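PDB 3KXP: alpha-(N-acetylaminomethylene)succinic acid hydrolase from Mesorhizobium loti, which catalyses the last step of vitamin B6 breakdown, hydrolysing (E)-2-(acetamidomethylene)succinate to succinic semialdehyde, acetate, ammonia and carbon dioxide. Local coordinates for residues V53-I58 against A125-T130; G68-F73 against G134-V139; D166-I171 against A271-K276; R182-S187 against A235-A240; P205-D210 against D293-E298. All blocks are in the same frame, centred on the assembly; numbering follows the deposited sequence.

Contact 1 (V53-I58 against A125-T130); sequences VDIGRI and AGLIRT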
# COMPACT_ATOMS: atom_id res chain seq x y z
N VAL A 53 18.98 0.95 -26.54
CA VAL A 53 18.60 -0.44 -26.68
C VAL A 53 17.60 -0.63 -27.80
O VAL A 53 16.54 -0.01 -27.81
CB VAL A 53 17.99 -0.98 -25.39
CG1 VAL A 53 17.69 -2.47 -25.53
CG2 VAL A 53 18.94 -0.73 -24.22
N ASP A 54 17.95 -1.50 -28.73
CA ASP A 54 17.07 -1.81 -29.85
C ASP A 54 16.13 -2.89 -29.33
O ASP A 54 16.57 -3.98 -28.98
CB ASP A 54 17.89 -2.32 -31.03
CG ASP A 54 17.06 -2.57 -32.27
OD1 ASP A 54 17.66 -2.82 -33.34
OD2 ASP A 54 15.82 -2.53 -32.19
N ILE A 55 14.85 -2.57 -29.24
CA ILE A 55 13.87 -3.54 -28.76
C ILE A 55 12.97 -3.98 -29.91
O ILE A 55 11.88 -4.50 -29.71
CB ILE A 55 13.00 -2.96 -27.62
CG1 ILE A 55 12.17 -1.78 -28.15
CG2 ILE A 55 13.89 -2.52 -26.47
CD1 ILE A 55 11.11 -1.27 -27.16
N GLY A 56 13.46 -3.75 -31.13
CA GLY A 56 12.72 -4.14 -32.32
C GLY A 56 11.81 -3.06 -32.86
O GLY A 56 12.14 -2.39 -33.83
N ARG A 57 10.66 -2.90 -32.22
CA ARG A 57 9.68 -1.91 -32.65
C ARG A 57 10.26 -0.50 -32.62
O ARG A 57 9.74 0.40 -33.29
CB ARG A 57 8.43 -2.00 -31.76
CG ARG A 57 8.73 -2.17 -30.27
CD ARG A 57 7.47 -2.39 -29.42
NE ARG A 57 6.65 -1.19 -29.29
CZ ARG A 57 5.56 -0.94 -30.00
NH1 ARG A 57 5.13 -1.83 -30.89
NH2 ARG A 57 4.89 0.19 -29.82
N ILE A 58 11.34 -0.30 -31.87
CA ILE A 58 11.97 1.01 -31.76
C ILE A 58 13.24 0.89 -30.92
O ILE A 58 13.51 -0.16 -30.35
CB ILE A 58 11.00 2.03 -31.08
CG1 ILE A 58 11.62 3.42 -31.05
CG2 ILE A 58 10.67 1.58 -29.66
CD1 ILE A 58 10.70 4.50 -30.52
N ALA A 125 6.73 -3.52 -22.76
CA ALA A 125 6.76 -4.97 -22.89
C ALA A 125 7.99 -5.35 -23.71
O ALA A 125 8.77 -6.23 -23.33
CB ALA A 125 5.50 -5.45 -23.58
N GLY A 126 8.16 -4.68 -24.85
CA GLY A 126 9.29 -4.95 -25.71
C GLY A 126 10.61 -4.86 -24.96
O GLY A 126 11.47 -5.72 -25.09
N LEU A 127 10.75 -3.81 -24.15
CA LEU A 127 11.97 -3.58 -23.39
C LEU A 127 12.18 -4.63 -22.30
O LEU A 127 13.31 -5.07 -22.05
CB LEU A 127 11.92 -2.16 -22.80
CG LEU A 127 13.14 -1.55 -22.10
CD1 LEU A 127 13.25 -2.13 -20.73
CD2 LEU A 127 14.40 -1.79 -22.91
N ILE A 128 11.11 -5.04 -21.64
CA ILE A 128 11.24 -6.05 -20.61
C ILE A 128 11.69 -7.36 -21.27
O ILE A 128 12.58 -8.04 -20.76
CB ILE A 128 9.91 -6.25 -19.85
CG1 ILE A 128 9.56 -4.95 -19.10
CG2 ILE A 128 10.04 -7.39 -18.84
CD1 ILE A 128 8.18 -4.95 -18.50
N ARG A 129 11.08 -7.70 -22.40
CA ARG A 129 11.45 -8.92 -23.13
C ARG A 129 12.90 -8.85 -23.61
O ARG A 129 13.66 -9.81 -23.44
CB ARG A 129 10.55 -9.12 -24.34
CG ARG A 129 9.18 -9.67 -24.02
CD ARG A 129 8.22 -9.34 -25.13
NE ARG A 129 6.87 -9.84 -24.86
CZ ARG A 129 5.79 -9.43 -25.50
NH1 ARG A 129 5.89 -8.51 -26.45
NH2 ARG A 129 4.60 -9.95 -25.21
N THR A 130 13.28 -7.72 -24.19
CA THR A 130 14.63 -7.54 -24.71
C THR A 130 15.68 -7.59 -23.61
O THR A 130 16.79 -8.09 -23.83
CB THR A 130 14.76 -6.21 -25.47
OG1 THR A 130 13.85 -6.22 -26.58
CG2 THR A 130 16.18 -6.01 -25.98
O HOH W 1 11.27 -6.99 -27.88
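At the turn of the beta hairpin that joins strand 49-54 to strand 59-65, Ile55 packs on Gly126, Leu127 and Thr130 of helix 117-131. Its CG2 branch meets Leu127 CD2 at 3.7 Å, while its CB sits 3.5 Å from Thr130 OG1, the two side chains crossing at about a right angle. CG1 takes the crowded position between the backbone N and the carbonyl carbon (chi1 64°), and CD1 beyond it ends beside Leu127 N. Gly126 lets the helix come this near, since a CB on it would fall only 3.3 Å from Ile55 CD1. Next to Ile55, the methyl CG2 of Thr130 slides past Val53 in the opposite direction, 3.9 Å from Val53 CG1, and lies 3.6 Å from Asp54 O. Strand 49-54 is an outermost strand, within this chain, of the sheet of this alpha/beta hydrolase fold, and the helix lies against one face of that sheet. The turn is shaped by an Asx turn, in which Gly56 N donates to Asp54 OD2, and a salt bridge from Arg57 NE to Asp123 ties it to the same helix. Gly126 O is gripped three times: by Thr130 N, by Thr130 OG1 at 2.9 Å, which donates from above the carbonyl plane, and by water 1. Water 1 also donates to Ile55 O at 3.1 Å and so bridges Ile55 to Gly126.

Contact 2 (G68-F73 against G134-V139); sequences GPLMLF and GHAILV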
# COMPACT_ATOMS: atom_id res chain seq x y z
N GLY A 68 20.18 -7.22 -9.33
CA GLY A 68 19.07 -7.73 -8.56
C GLY A 68 17.83 -7.68 -9.42
O GLY A 68 17.93 -7.43 -10.62
N PRO A 69 16.63 -7.91 -8.85
CA PRO A 69 15.40 -7.87 -9.64
C PRO A 69 15.32 -6.57 -10.45
O PRO A 69 15.85 -5.53 -10.04
CB PRO A 69 14.31 -7.97 -8.58
CG PRO A 69 14.96 -8.81 -7.53
CD PRO A 69 16.34 -8.21 -7.44
N LEU A 70 14.66 -6.64 -11.60
CA LEU A 70 14.54 -5.48 -12.46
C LEU A 70 13.49 -4.46 -12.01
O LEU A 70 12.37 -4.81 -11.66
CB LEU A 70 14.23 -5.92 -13.88
CG LEU A 70 14.15 -4.81 -14.93
CD1 LEU A 70 15.51 -4.13 -15.05
CD2 LEU A 70 13.71 -5.40 -16.27
N MSE A 71 13.89 -3.19 -12.03
CA MSE A 71 13.00 -2.09 -11.66
C MSE A 71 13.17 -0.97 -12.68
O MSE A 71 14.22 -0.33 -12.74
CB MSE A 71 13.33 -1.59 -10.26
CG MSE A 71 12.29 -0.64 -9.71
SE MSE A 71 12.66 -0.17 -7.87
CE MSE A 71 12.01 -1.79 -7.02
N LEU A 72 12.13 -0.74 -13.48
CA LEU A 72 12.17 0.28 -14.53
C LEU A 72 11.48 1.59 -14.13
O LEU A 72 10.42 1.57 -13.51
CB LEU A 72 11.53 -0.27 -15.80
CG LEU A 72 12.15 -1.58 -16.29
CD1 LEU A 72 11.38 -2.13 -17.48
CD2 LEU A 72 13.61 -1.34 -16.67
N PHE A 73 12.09 2.72 -14.49
CA PHE A 73 11.54 4.03 -14.17
C PHE A 73 11.15 4.83 -15.42
O PHE A 73 11.97 5.00 -16.33
CB PHE A 73 12.54 4.83 -13.35
CG PHE A 73 12.90 4.22 -12.03
CD1 PHE A 73 13.70 3.08 -11.97
CD2 PHE A 73 12.51 4.81 -10.84
CE1 PHE A 73 14.12 2.55 -10.74
CE2 PHE A 73 12.92 4.29 -9.60
CZ PHE A 73 13.72 3.17 -9.56
N GLY A 134 13.85 -11.01 -16.28
CA GLY A 134 12.73 -11.31 -15.42
C GLY A 134 11.70 -10.19 -15.42
O GLY A 134 11.95 -9.11 -15.94
N HIS A 135 10.54 -10.45 -14.82
CA HIS A 135 9.47 -9.46 -14.76
C HIS A 135 9.96 -8.20 -14.05
O HIS A 135 10.84 -8.26 -13.18
CB HIS A 135 8.23 -10.04 -14.05
CG HIS A 135 8.49 -10.50 -12.65
ND1 HIS A 135 7.48 -10.90 -11.81
CD2 HIS A 135 9.64 -10.61 -11.94
CE1 HIS A 135 7.99 -11.22 -10.63
NE2 HIS A 135 9.30 -11.05 -10.68
N ALA A 136 9.40 -7.06 -14.41
CA ALA A 136 9.86 -5.81 -13.82
C ALA A 136 8.87 -5.06 -12.96
O ALA A 136 7.66 -5.14 -13.15
CB ALA A 136 10.37 -4.88 -14.93
N ILE A 137 9.43 -4.34 -11.99
CA ILE A 137 8.65 -3.49 -11.11
C ILE A 137 8.69 -2.16 -11.85
O ILE A 137 9.76 -1.64 -12.15
CB ILE A 137 9.34 -3.34 -9.73
CG1 ILE A 137 9.35 -4.70 -9.01
CG2 ILE A 137 8.62 -2.27 -8.90
CD1 ILE A 137 10.15 -4.71 -7.74
N LEU A 138 7.52 -1.63 -12.17
CA LEU A 138 7.41 -0.37 -12.89
C LEU A 138 7.12 0.85 -11.98
O LEU A 138 6.10 0.89 -11.27
CB LEU A 138 6.32 -0.48 -13.96
CG LEU A 138 6.62 -1.16 -15.30
CD1 LEU A 138 7.53 -2.35 -15.13
CD2 LEU A 138 5.30 -1.57 -15.94
N VAL A 139 8.02 1.83 -12.00
CA VAL A 139 7.90 3.06 -11.23
C VAL A 139 7.70 4.19 -12.23
O VAL A 139 8.65 4.63 -12.88
CB VAL A 139 9.17 3.35 -10.43
CG1 VAL A 139 9.04 4.70 -9.72
CG2 VAL A 139 9.43 2.24 -9.44
O HOH W 2 13.46 -9.20 -12.43
O HOH W 3 11.24 -7.34 -10.81
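Met71, a selenomethionine in the crystal, runs over Ile137 on the neighbouring parallel strand. Its CB is 4.0 Å from Ile137 O; CG, anti to the backbone N (chi1 -169°), lies 3.7 Å from Ile137 O and also touches Ile137 CB and Val139 CG2. The chain then bends about the CG-SE bond and brings the methyl CE back to 3.5 Å from Ile137 CD1. Further along the same face, Phe73 and Val139 lie side by side and point the same way: ring atom CD2 touches Val139 CG1 at 3.6 Å, and Val139 CG2 stands over one ring face near the rim. An alanine in place of Phe73 would probably leave the Val139 methyls without this ring surface and Phe84 without the ring it meets. On the other face Ala136 CB touches both Leu70 CD2, at 3.6 Å, and Leu72 CD1, and helix 117-131 covers the two leucines. The backbones are joined by bonds from Ile137 N to Leu70 O, from Leu72 N to Ile137 O, and from Val139 N to Leu72 O; the last, 2.8 Å long, is nearly straight at 174°. Strands 70-74 and 136-141 are inner neighbours of the alpha/beta hydrolase sheet, and the second runs on into the GxSxG nucleophile elbow with Ser142, the probable nucleophile.

Contact 3 (D166-I171 against A271-K276); sequences DFTPYI and AAALAK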
# COMPACT_ATOMS: atom_id res chain seq x y z
N ASP A 166 1.17 9.92 -9.40
CA ASP A 166 0.36 11.03 -9.90
C ASP A 166 -0.32 10.98 -11.27
O ASP A 166 -0.14 11.89 -12.09
CB ASP A 166 1.16 12.34 -9.80
CG ASP A 166 0.35 13.46 -9.18
OD1 ASP A 166 -0.03 13.33 -8.00
OD2 ASP A 166 0.08 14.48 -9.86
N PHE A 167 -1.08 9.92 -11.51
CA PHE A 167 -1.84 9.79 -12.75
C PHE A 167 -2.83 8.66 -12.63
O PHE A 167 -2.48 7.48 -12.72
CB PHE A 167 -0.95 9.57 -13.97
CG PHE A 167 -1.62 9.97 -15.26
CD1 PHE A 167 -2.68 9.22 -15.77
CD2 PHE A 167 -1.25 11.13 -15.93
CE1 PHE A 167 -3.38 9.64 -16.91
CE2 PHE A 167 -1.93 11.56 -17.07
CZ PHE A 167 -3.00 10.81 -17.56
N THR A 168 -4.08 9.04 -12.45
CA THR A 168 -5.17 8.09 -12.27
C THR A 168 -6.25 8.37 -13.30
O THR A 168 -6.13 9.29 -14.11
CB THR A 168 -5.80 8.29 -10.89
OG1 THR A 168 -6.36 9.61 -10.83
CG2 THR A 168 -4.76 8.13 -9.77
N PRO A 169 -7.32 7.57 -13.30
CA PRO A 169 -8.38 7.83 -14.27
C PRO A 169 -9.16 9.00 -13.68
O PRO A 169 -8.82 9.49 -12.60
CB PRO A 169 -9.21 6.55 -14.26
CG PRO A 169 -8.30 5.51 -13.62
CD PRO A 169 -7.57 6.31 -12.58
N TYR A 170 -10.20 9.45 -14.38
CA TYR A 170 -11.06 10.53 -13.90
C TYR A 170 -10.46 11.94 -13.81
O TYR A 170 -11.08 12.82 -13.22
CB TYR A 170 -11.64 10.16 -12.53
CG TYR A 170 -12.28 8.80 -12.48
CD1 TYR A 170 -11.70 7.77 -11.73
CD2 TYR A 170 -13.46 8.53 -13.18
CE1 TYR A 170 -12.29 6.50 -11.68
CE2 TYR A 170 -14.05 7.27 -13.14
CZ TYR A 170 -13.47 6.26 -12.40
OH TYR A 170 -14.05 5.01 -12.38
N ILE A 171 -9.28 12.16 -14.36
CA ILE A 171 -8.68 13.49 -14.31
C ILE A 171 -9.62 14.44 -15.06
O ILE A 171 -10.08 14.13 -16.15
CB ILE A 171 -7.30 13.49 -14.99
CG1 ILE A 171 -6.36 12.56 -14.21
CG2 ILE A 171 -6.75 14.91 -15.06
CD1 ILE A 171 -4.98 12.43 -14.82
N ALA A 271 -8.05 15.63 -5.61
CA ALA A 271 -8.47 14.74 -4.53
C ALA A 271 -9.75 13.99 -4.95
O ALA A 271 -9.95 12.84 -4.59
CB ALA A 271 -8.73 15.54 -3.27
N ALA A 272 -10.60 14.67 -5.72
CA ALA A 272 -11.84 14.06 -6.19
C ALA A 272 -11.51 12.92 -7.15
O ALA A 272 -12.13 11.85 -7.11
CB ALA A 272 -12.72 15.11 -6.88
N ALA A 273 -10.52 13.14 -8.01
CA ALA A 273 -10.10 12.11 -8.96
C ALA A 273 -9.58 10.87 -8.23
O ALA A 273 -9.92 9.75 -8.59
CB ALA A 273 -9.03 12.66 -9.90
N LEU A 274 -8.76 11.07 -7.20
CA LEU A 274 -8.22 9.94 -6.45
C LEU A 274 -9.33 9.20 -5.74
O LEU A 274 -9.31 7.97 -5.64
CB LEU A 274 -7.18 10.38 -5.42
CG LEU A 274 -6.67 9.23 -4.53
CD1 LEU A 274 -5.93 8.19 -5.39
CD2 LEU A 274 -5.74 9.75 -3.45
N ALA A 275 -10.31 9.94 -5.23
CA ALA A 275 -11.44 9.33 -4.52
C ALA A 275 -12.23 8.39 -5.43
O ALA A 275 -12.61 7.30 -5.02
CB ALA A 275 -12.36 10.41 -3.96
N LYS A 276 -12.47 8.82 -6.67
CA LYS A 276 -13.20 8.00 -7.63
C LYS A 276 -12.38 6.77 -8.00
O LYS A 276 -12.90 5.66 -8.10
CB LYS A 276 -13.52 8.80 -8.89
CG LYS A 276 -14.39 10.02 -8.64
CD LYS A 276 -14.54 10.86 -9.89
CE LYS A 276 -15.26 12.17 -9.59
NZ LYS A 276 -15.39 13.05 -10.80
O HOH W 4 -15.34 5.39 -9.68
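Lys276 O accepts a hydrogen bond from water 4 at 2.9 Å, and the same water lies 3.0 Å from Tyr170 OH in a weak bond, linking the far end of the tyrosine to helix 271-280. Nearer the backbone the contact is apolar. Lys276 CB rests over one face of the Tyr170 ring, a CH-pi contact 3.8 Å from the centroid and 23° off the normal, shifted toward the rim so that ring atom CD1 is 3.5 Å away. From there the lysine chain continues extended, with CD 4.0 Å from Tyr170 CB. Tyr170 belongs to the loop that follows strand 159-165 of the alpha/beta hydrolase sheet and begins with Asp166, the probable acid of the catalytic triad, whose OD2 is hydrogen-bonded to His294 ND1. An alanine at Tyr170 would probably leave Lys276 CB without an aromatic face and water 4 without its hydroxyl partner on the loop. Ala273, one helical turn before Lys276, turns its CB toward the loop, 3.9 Å from Tyr170 O and 4.2 Å from Thr168 OG1. That hydroxyl donates in plane to a lone pair of Pro169 O at 3.0 Å.

Contact 4 (R182-S187 against A235-A240); sequences RVNAGS and AMAQTA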
# COMPACT_ATOMS: atom_id res chain seq x y z
N ARG A 182 0.66 24.22 -21.98
CA ARG A 182 2.06 24.58 -21.75
C ARG A 182 3.05 23.45 -22.03
O ARG A 182 4.24 23.58 -21.74
CB ARG A 182 2.22 25.09 -20.31
CG ARG A 182 1.65 24.14 -19.27
CD ARG A 182 1.51 24.81 -17.90
NE ARG A 182 2.73 24.78 -17.09
CZ ARG A 182 3.34 23.67 -16.69
NH1 ARG A 182 2.85 22.48 -17.03
NH2 ARG A 182 4.42 23.74 -15.93
N VAL A 183 2.57 22.36 -22.61
CA VAL A 183 3.42 21.21 -22.90
C VAL A 183 4.65 21.54 -23.74
O VAL A 183 5.71 20.95 -23.54
CB VAL A 183 2.61 20.09 -23.59
CG1 VAL A 183 2.17 20.54 -24.96
CG2 VAL A 183 3.43 18.83 -23.65
N ASN A 184 4.52 22.47 -24.68
CA ASN A 184 5.64 22.86 -25.54
C ASN A 184 6.14 24.27 -25.26
O ASN A 184 6.76 24.90 -26.11
CB ASN A 184 5.24 22.75 -27.01
CG ASN A 184 5.52 21.37 -27.58
OD1 ASN A 184 4.82 20.90 -28.48
ND2 ASN A 184 6.56 20.71 -27.08
N ALA A 185 5.87 24.75 -24.05
CA ALA A 185 6.30 26.08 -23.64
C ALA A 185 7.81 26.08 -23.57
O ALA A 185 8.46 27.13 -23.55
CB ALA A 185 5.72 26.40 -22.27
N GLY A 186 8.38 24.87 -23.55
CA GLY A 186 9.82 24.73 -23.49
C GLY A 186 10.48 24.63 -24.85
O GLY A 186 11.70 24.71 -24.96
N SER A 187 9.67 24.46 -25.90
CA SER A 187 10.21 24.35 -27.24
C SER A 187 10.66 25.72 -27.74
O SER A 187 9.92 26.40 -28.45
CB SER A 187 9.17 23.77 -28.19
OG SER A 187 9.74 23.54 -29.47
N ALA A 235 6.03 15.17 -31.03
CA ALA A 235 5.82 14.03 -30.13
C ALA A 235 5.06 14.48 -28.88
O ALA A 235 4.15 13.78 -28.40
CB ALA A 235 7.18 13.40 -29.74
N MSE A 236 5.44 15.64 -28.34
CA MSE A 236 4.79 16.19 -27.15
C MSE A 236 3.32 16.50 -27.40
O MSE A 236 2.45 16.10 -26.61
CB MSE A 236 5.49 17.47 -26.70
CG MSE A 236 6.95 17.29 -26.34
SE MSE A 236 7.20 15.77 -25.17
CE MSE A 236 7.66 14.42 -26.49
N ALA A 237 3.04 17.21 -28.49
CA ALA A 237 1.67 17.58 -28.84
C ALA A 237 0.80 16.35 -28.96
O ALA A 237 -0.33 16.33 -28.48
CB ALA A 237 1.65 18.38 -30.15
N GLN A 238 1.32 15.31 -29.61
CA GLN A 238 0.56 14.08 -29.77
C GLN A 238 0.41 13.34 -28.46
O GLN A 238 -0.64 12.77 -28.18
CB GLN A 238 1.22 13.18 -30.81
CG GLN A 238 1.24 13.79 -32.20
CD GLN A 238 1.92 12.90 -33.21
OE1 GLN A 238 1.43 11.81 -33.53
NE2 GLN A 238 3.06 13.35 -33.72
N THR A 239 1.47 13.34 -27.65
CA THR A 239 1.43 12.67 -26.36
C THR A 239 0.42 13.34 -25.43
O THR A 239 -0.37 12.66 -24.78
CB THR A 239 2.80 12.69 -25.69
OG1 THR A 239 3.73 11.96 -26.50
CG2 THR A 239 2.73 12.06 -24.32
N ALA A 240 0.45 14.67 -25.39
CA ALA A 240 -0.47 15.44 -24.55
C ALA A 240 -1.92 15.06 -24.84
O ALA A 240 -2.66 14.72 -23.92
CB ALA A 240 -0.26 16.94 -24.76
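Val183 and Met236 meet within the helical cap that the alpha/beta hydrolase fold inserts between strands 159-165 and 258-263, the valine on the loop after helix 173-182 and the methionine on helix 233-242. Their side chains slant across each other. Val183 CG2 is the branch that touches: it lies 3.9 Å from Met236 CB, 4.1 Å from Met236 O and 4.3 Å from Ala240 CB, filling the notch between two residues one helical turn apart. Asn184 approaches Met236 differently, its side chain crossing that of the methionine at about a right angle, with Asn184 CG 4.0 Å from Met236 CB. Met236, a selenomethionine in the crystal, starts toward the loop but bends twice, at chi2 (-48°) and chi3 (96°), so that its outer end leads away from the loop; its side chain also touches His105. The contact is thus made by the root of Met236, not its tip. Two successive type I turns shape the loop, Arg182 to Ala185 and Asn184 to Ser187, and present Val183 and Asn184 next to each other. The side chain of Val183 is about 4 Å from that of Ile77, a chloride-binding residue. On the helix, Thr239 reaches Tyr120 OH on helix 117-131 through its hydroxyl. Ala235 O is gripped from opposite faces of its carbonyl plane by Thr239 N and by Thr239 OG1, the latter at 2.7 Å.

Contact 5 (P205-D210 against D293-E298); sequences PNIPAD and DHYVNE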
# COMPACT_ATOMS: atom_id res chain seq x y z
N PRO A 205 7.84 25.83 -10.02
CA PRO A 205 8.17 26.56 -8.79
C PRO A 205 8.44 25.75 -7.52
O PRO A 205 9.22 26.18 -6.67
CB PRO A 205 6.99 27.52 -8.62
CG PRO A 205 5.85 26.75 -9.21
CD PRO A 205 6.48 26.18 -10.47
N ASN A 206 7.83 24.58 -7.40
CA ASN A 206 8.04 23.76 -6.20
C ASN A 206 9.17 22.74 -6.31
O ASN A 206 9.55 22.12 -5.31
CB ASN A 206 6.75 23.04 -5.82
CG ASN A 206 5.60 23.99 -5.61
OD1 ASN A 206 5.74 24.97 -4.88
ND2 ASN A 206 4.46 23.72 -6.25
N ILE A 207 9.72 22.57 -7.51
CA ILE A 207 10.81 21.61 -7.69
C ILE A 207 12.13 22.20 -7.20
O ILE A 207 12.50 23.31 -7.58
CB ILE A 207 10.94 21.20 -9.18
CG1 ILE A 207 9.60 20.64 -9.68
CG2 ILE A 207 12.05 20.16 -9.34
CD1 ILE A 207 9.68 19.86 -10.99
N PRO A 208 12.85 21.47 -6.34
CA PRO A 208 14.14 21.86 -5.76
C PRO A 208 15.23 22.18 -6.80
O PRO A 208 15.33 21.51 -7.82
CB PRO A 208 14.52 20.63 -4.93
CG PRO A 208 13.20 20.05 -4.56
CD PRO A 208 12.44 20.14 -5.84
N ALA A 209 16.04 23.20 -6.51
CA ALA A 209 17.12 23.62 -7.41
C ALA A 209 17.92 22.44 -7.98
O ALA A 209 18.21 22.40 -9.17
CB ALA A 209 18.06 24.58 -6.68
N ASP A 210 18.27 21.49 -7.12
CA ASP A 210 19.03 20.32 -7.56
C ASP A 210 18.31 19.57 -8.68
O ASP A 210 18.94 19.13 -9.65
CB ASP A 210 19.27 19.37 -6.38
CG ASP A 210 20.29 19.91 -5.40
OD1 ASP A 210 21.45 20.13 -5.81
OD2 ASP A 210 19.93 20.12 -4.22
N ASP A 293 3.26 18.59 -4.86
CA ASP A 293 2.30 18.91 -5.91
C ASP A 293 2.41 17.76 -6.92
O ASP A 293 2.73 16.63 -6.53
CB ASP A 293 2.61 20.27 -6.57
CG ASP A 293 3.98 20.32 -7.23
OD1 ASP A 293 4.28 21.34 -7.90
OD2 ASP A 293 4.76 19.35 -7.09
N HIS A 294 2.15 18.02 -8.20
CA HIS A 294 2.22 16.97 -9.19
C HIS A 294 3.57 16.25 -9.26
O HIS A 294 3.62 15.05 -9.53
CB HIS A 294 1.86 17.55 -10.57
CG HIS A 294 2.06 16.60 -11.71
ND1 HIS A 294 1.44 15.37 -11.78
CD2 HIS A 294 2.78 16.72 -12.85
CE1 HIS A 294 1.76 14.78 -12.91
NE2 HIS A 294 2.57 15.57 -13.58
N TYR A 295 4.65 16.99 -9.00
CA TYR A 295 6.01 16.45 -9.07
C TYR A 295 6.48 15.79 -7.77
O TYR A 295 7.50 16.17 -7.19
CB TYR A 295 6.94 17.58 -9.50
CG TYR A 295 6.39 18.27 -10.72
CD1 TYR A 295 6.52 17.69 -11.99
CD2 TYR A 295 5.61 19.42 -10.60
CE1 TYR A 295 5.88 18.24 -13.10
CE2 TYR A 295 4.97 19.98 -11.71
CZ TYR A 295 5.10 19.38 -12.95
OH TYR A 295 4.46 19.91 -14.04
N VAL A 296 5.75 14.76 -7.36
CA VAL A 296 6.02 14.05 -6.12
C VAL A 296 7.45 13.55 -5.88
O VAL A 296 8.07 13.91 -4.87
CB VAL A 296 5.07 12.85 -5.97
CG1 VAL A 296 5.19 12.27 -4.56
CG2 VAL A 296 3.64 13.29 -6.28
N ASN A 297 7.97 12.72 -6.77
CA ASN A 297 9.30 12.18 -6.57
C ASN A 297 10.41 13.24 -6.49
O ASN A 297 11.38 13.08 -5.73
CB ASN A 297 9.62 11.11 -7.64
CG ASN A 297 9.51 11.64 -9.06
OD1 ASN A 297 10.49 11.63 -9.81
ND2 ASN A 297 8.31 12.08 -9.44
N GLU A 298 10.27 14.33 -7.23
CA GLU A 298 11.28 15.37 -7.18
C GLU A 298 11.12 16.31 -5.98
O GLU A 298 12.11 16.73 -5.38
CB GLU A 298 11.27 16.17 -8.50
CG GLU A 298 11.94 15.44 -9.66
CD GLU A 298 11.60 16.02 -11.03
OE1 GLU A 298 10.47 15.79 -11.51
OE2 GLU A 298 12.46 16.70 -11.63
O HOH W 5 5.80 23.16 -9.30
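Asn206 and Asp293 join the cap of this alpha/beta hydrolase to the loop that carries His294, the probable catalytic histidine. Asn206 ND2 donates to Asp293 OD1 over 2.9 Å in a nearly straight line (178°). The acceptor lies in the amide plane, yet the N-H comes from well above the carboxylate plane; the two flat groups are turned 73° apart. Water 5 doubles the link: it donates to Asp293 OD1 at 2.8 Å and accepts from Asn206 N. Beside this polar pair, Ile207 CD1 abuts Tyr295 at the root of the ring, 3.7 Å from Tyr295 CG, and Ile207 CG2 lies 4.2 Å from Glu298 CB. Pro208, the N-cap residue of helix 209-218, sets its CD 3.5 Å from Glu298 O. One shell out, the carboxylate of Glu298 turns to Arg215 of that helix, OE2 forming a salt bridge with Arg215 NE. Asp293 CG stands between its own backbone N and carbonyl carbon (chi1 61°), and OD2 receives Tyr295 N, an Asx turn across His294. Thus one carboxylate oxygen holds the cap while the other shapes the histidine loop. The imidazole of His294 in turn reaches Tyr295, with His294 CD2 3.4 Å above one face of the tyrosine ring, offset toward the rim.

Contacts 1 and 2 come first in the chain, their segments alternating, and both reach the main sheet: their centres are 14 Å apart and they touch where Leu127 and Ile128 of helix 117-131 pack on Leu72. Contact 4 is nested in the loop closed by contact 3, and contact 5 interleaves with both. Contacts 3 and 5, with centres 20 Å apart, meet through Asp166 and His294, so the probable acid and histidine of the triad are brought together from two loops at the sheet's end. Contact 4 lies within the cap, 25 Å from contact 1 centre to centre, and contact 5 joins cap to core. Contacts 1 and 5 are on opposite sides of the chain's centre.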